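PDB 7BTU: putative tRNA (Adenine(37)-N6)-methyltransferase from Pseudomonas aeruginosa, which probably transfers a methyl group from S-adenosyl-L-methionine to N6 of threonylcarbamoyl-modified adenosine 37 in tRNA. Local coordinates for the interface of chains A and B. Sequence-based numbering; all coordinates share one arbitrary frame. Chains: chain A/B, Putative tRNA (Adenine(37)-N6)-methyltransferase.

Contacts 1 and 2 belong to one two-fold symmetric interface between two copies of the protein, and the centres of their C-alpha atoms lie about 13 Å apart. Contact 1 draws on strands 61-67 and 105-116 of both chains, whereas contact 2 sets the segment from 146 to 155 of chain A against residues 139-141 of chain B and has a twin with the chains exchanged. Helix 141-144 ties them together: A:Asp144 and B:Asp144, which end it, lie in contact 1, and B:Pro141, which begins it, in contact 2. The arrangement would suit a TrmO dimer, although the structure alone does not prove one in solution.

Contact 1: the interface of chains A and B. Residues chain A 63, 65, 107, 144; chain B 63, 65, 107, 144.
A:Gln107 and B:Gln107 meet with different first torsions, an asymmetry at the centre of the two-fold interface, where side chains from strands 61-67 and 105-116 of both TrmO copies meet. In A:Gln107, CG is anti to the backbone N (chi1 169°), whereas in B:Gln107 it lies between the backbone N and the carbonyl carbon (chi1 61°); both chains are extended beyond CG. The two side chains thus depart from the two-fold symmetry of the rest and lie roughly perpendicular, with A:Gln107 NE2 of one amide 3.2 Å from B:Gln107 OE1 of the other. The A:Gln107 amide nitrogen is wedged between the two indoles. It lies over a face of its own A:Trp63 and also over a face of B:Trp63, displaced toward the rim in each case. B:Gln107 NE2 comes down on the same face of A:Trp63, steeply tilted to the ring and 3.3 Å from A:Trp63 CD1. Such placement may let the amide N-H groups lean on the aromatic electrons. Beyond the amides the benzo rings of the tryptophans meet edge-to-face, their planes 68° apart, with A:Trp63 CH2 3.6 Å from B:Trp63 CZ2. A bond to its own aspartate should restrain the rotation of each indole. A:Trp63 NE1 donates to A:Asp144 OD2 at 2.8 Å, and B:Trp63 NE1 to B:Asp144 OD2 at 2.9 Å; the oxygens lie in the ring planes but are approached from well above the carboxylate planes. On the opposite flank, A:Leu65 and B:Leu65 run antiparallel alongside one another, meeting through their CD2 methyls, and B:Leu65 CD2 also packs on the A:Gln107 carbonyl oxygen, OE1. Water 1 extends the polar network across the chains: it is linked to B:Gln107 NE2 at 2.8 Å by a nearly straight bond and lies 2.7 Å from the carboxylate oxygen A:Asp144 OD1.

Contact 2: the interface of chains A and B. Residues chain A 146-147, 149-151, 155; chain B 139-141.
B:Tyr139 reaches across to A:Val146 in this contact of the TrmO family protein, where the stretch of one copy leading into helix 141-144 lies against the largely loop-like 146-155 segment of the other. The tight part runs from the phenol to the B:Pro141 ring and on to B:Val140. With CG anti to the backbone N (chi1 -177°), the tyrosine points its hydroxyl at the A:Val146 backbone, whose N donates an almost linear hydrogen bond to B:Tyr139 OH at 2.7 Å. Beside that bond the valine side chain runs obliquely to the ring, A:Val146 CB lying 3.8 Å from B:Tyr139 CE1. Farther along the same ring, A:Ala149 CB touches B:Tyr139 CD1 at 3.7 Å and also packs on CG of B:Pro141. The proline ring packs against the chain A backbone: its CG lies 3.3 Å from A:Ala149 O, while its CD faces the side-chain carbonyl oxygen of A:Asn151. B:Val140 continues the packed face by spreading its two methyls, CG1 toward the A:Asp155 backbone carbonyl and the A:Asn151 amide, CG2 against A:Asp155 CB at 3.8 Å.

At A:Arg150 the contact is looser. This residue gives up little surface, and its side chain is incompletely modelled. Here solvent fills in for direct contact, as water 2 joins two backbone carbonyls, 2.7 Å from A:Arg150 O and 2.8 Å from B:Tyr139 O.

Contact 1: the interface of chains A and B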
# COMPACT_ATOMS: atom_id res chain seq x y z
N TRP A 63 5.56 2.95 -3.75
CA TRP A 63 4.11 2.80 -3.88
C TRP A 63 3.57 3.92 -4.73
O TRP A 63 3.89 5.09 -4.49
CB TRP A 63 3.45 2.92 -2.51
CG TRP A 63 3.80 1.77 -1.62
CD1 TRP A 63 4.68 1.77 -0.55
CD2 TRP A 63 3.28 0.43 -1.72
NE1 TRP A 63 4.73 0.51 0.04
CE2 TRP A 63 3.87 -0.33 -0.66
CE3 TRP A 63 2.37 -0.20 -2.59
CZ2 TRP A 63 3.58 -1.68 -0.46
CZ3 TRP A 63 2.08 -1.56 -2.39
CH2 TRP A 63 2.68 -2.28 -1.35
N LEU A 65 -0.15 5.54 -5.61
CA LEU A 65 -1.60 5.59 -5.52
C LEU A 65 -2.12 6.19 -6.82
O LEU A 65 -1.56 7.17 -7.32
CB LEU A 65 -2.10 6.44 -4.36
CG LEU A 65 -1.58 5.95 -2.99
CD1 LEU A 65 -2.20 6.83 -1.91
CD2 LEU A 65 -1.90 4.46 -2.66
N GLN A 107 -3.58 1.02 -5.58
CA GLN A 107 -2.28 1.09 -4.97
C GLN A 107 -1.41 -0.00 -5.59
O GLN A 107 -1.83 -1.17 -5.65
CB GLN A 107 -2.47 0.90 -3.43
CG GLN A 107 -1.20 0.70 -2.67
CD GLN A 107 -1.44 0.36 -1.20
OE1 GLN A 107 -2.57 0.43 -0.69
NE2 GLN A 107 -0.36 -0.02 -0.51
N ASP A 144 6.40 -2.38 5.53
CA ASP A 144 5.50 -2.79 4.45
C ASP A 144 5.54 -4.28 4.13
O ASP A 144 4.61 -4.78 3.49
CB ASP A 144 5.85 -2.06 3.14
CG ASP A 144 5.65 -0.56 3.21
OD1 ASP A 144 4.95 -0.08 4.12
OD2 ASP A 144 6.24 0.14 2.36
N TRP B 63 -4.92 -3.85 3.75
CA TRP B 63 -4.52 -2.48 3.47
C TRP B 63 -5.71 -1.58 3.70
O TRP B 63 -6.80 -1.86 3.20
CB TRP B 63 -4.07 -2.37 2.01
CG TRP B 63 -2.69 -2.93 1.71
CD1 TRP B 63 -2.39 -4.05 0.97
CD2 TRP B 63 -1.43 -2.34 2.07
NE1 TRP B 63 -1.05 -4.18 0.86
CE2 TRP B 63 -0.43 -3.15 1.53
CE3 TRP B 63 -1.07 -1.16 2.80
CZ2 TRP B 63 0.95 -2.88 1.70
CZ3 TRP B 63 0.29 -0.87 2.94
CH2 TRP B 63 1.29 -1.75 2.39
N LEU B 65 -6.63 2.42 2.90
CA LEU B 65 -6.34 3.76 2.41
C LEU B 65 -7.22 4.70 3.22
O LEU B 65 -8.42 4.42 3.43
CB LEU B 65 -6.68 3.94 0.91
CG LEU B 65 -5.90 3.01 -0.00
CD1 LEU B 65 -6.31 3.13 -1.47
CD2 LEU B 65 -4.38 3.18 0.16
N GLN B 107 -1.66 5.18 3.60
CA GLN B 107 -1.93 3.76 3.44
C GLN B 107 -1.41 3.09 4.69
O GLN B 107 -0.43 3.56 5.28
CB GLN B 107 -1.26 3.18 2.23
CG GLN B 107 0.26 3.33 2.35
CD GLN B 107 0.99 2.81 1.15
OE1 GLN B 107 0.58 3.04 -0.00
NE2 GLN B 107 2.06 2.08 1.41
N ASP B 144 3.09 -7.77 -2.22
CA ASP B 144 3.30 -6.61 -1.35
C ASP B 144 4.58 -6.70 -0.50
O ASP B 144 5.06 -5.68 -0.04
CB ASP B 144 2.10 -6.42 -0.41
CG ASP B 144 0.79 -6.20 -1.17
OD1 ASP B 144 0.84 -5.73 -2.33
OD2 ASP B 144 -0.29 -6.50 -0.62
O HOH W 1 2.79 1.53 4.11

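Contact 2: the interface of chains A and B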
# COMPACT_ATOMS: atom_id res chain seq x y z
N VAL A 146 5.19 -7.85 5.16
CA VAL A 146 4.67 -8.82 6.12
C VAL A 146 4.73 -10.20 5.43
O VAL A 146 3.73 -10.66 4.85
CB VAL A 146 3.25 -8.44 6.57
CG1 VAL A 146 2.78 -9.29 7.78
CG2 VAL A 146 3.11 -6.93 6.79
N ALA A 147 5.88 -10.87 5.47
CA ALA A 147 6.07 -12.02 4.56
C ALA A 147 5.21 -13.22 4.95
O ALA A 147 4.89 -14.07 4.10
CB ALA A 147 7.55 -12.42 4.51
N ALA A 149 2.13 -13.15 6.05
CA ALA A 149 0.69 -12.86 6.03
C ALA A 149 -0.04 -13.98 5.29
O ALA A 149 0.51 -14.60 4.39
CB ALA A 149 0.44 -11.50 5.37
N ARG A 150 -1.31 -14.18 5.62
CA ARG A 150 -2.11 -15.24 4.99
C ARG A 150 -3.13 -14.64 4.02
O ARG A 150 -3.63 -13.53 4.23
CB ARG A 150 -2.82 -16.09 6.05
N ASN A 151 -3.45 -15.36 2.94
CA ASN A 151 -4.41 -14.86 1.96
C ASN A 151 -5.11 -16.04 1.30
O ASN A 151 -4.67 -17.18 1.41
CB ASN A 151 -3.77 -13.94 0.90
CG ASN A 151 -2.70 -14.62 0.03
OD1 ASN A 151 -1.51 -14.40 0.23
ND2 ASN A 151 -3.12 -15.39 -0.98
N ASP A 155 -5.98 -15.02 -4.52
CA ASP A 155 -4.81 -14.13 -4.56
C ASP A 155 -3.48 -14.89 -4.60
O ASP A 155 -2.41 -14.31 -4.37
CB ASP A 155 -4.86 -13.21 -3.33
CG ASP A 155 -6.05 -12.23 -3.39
OD1 ASP A 155 -6.18 -11.55 -4.42
OD2 ASP A 155 -6.84 -12.15 -2.42
N TYR B 139 -4.07 -7.68 2.12
CA TYR B 139 -2.63 -7.70 1.97
C TYR B 139 -2.21 -9.06 1.40
O TYR B 139 -2.65 -10.10 1.88
CB TYR B 139 -1.96 -7.44 3.34
CG TYR B 139 -0.45 -7.37 3.26
CD1 TYR B 139 0.33 -8.54 3.21
CD2 TYR B 139 0.20 -6.13 3.18
CE1 TYR B 139 1.74 -8.47 3.11
CE2 TYR B 139 1.62 -6.06 3.10
CZ TYR B 139 2.36 -7.20 3.03
OH TYR B 139 3.74 -7.13 2.94
N VAL B 140 -1.41 -9.05 0.34
CA VAL B 140 -1.01 -10.29 -0.32
C VAL B 140 0.51 -10.33 -0.44
O VAL B 140 1.08 -9.56 -1.23
CB VAL B 140 -1.66 -10.42 -1.72
CG1 VAL B 140 -1.30 -11.75 -2.37
CG2 VAL B 140 -3.15 -10.27 -1.61
N PRO B 141 1.18 -11.24 0.28
CA PRO B 141 2.65 -11.17 0.38
C PRO B 141 3.38 -11.29 -0.94
O PRO B 141 4.43 -10.67 -1.13
CB PRO B 141 3.00 -12.39 1.26
CG PRO B 141 1.76 -12.76 1.98
CD PRO B 141 0.58 -12.19 1.22
O HOH W 2 -2.94 -10.94 4.58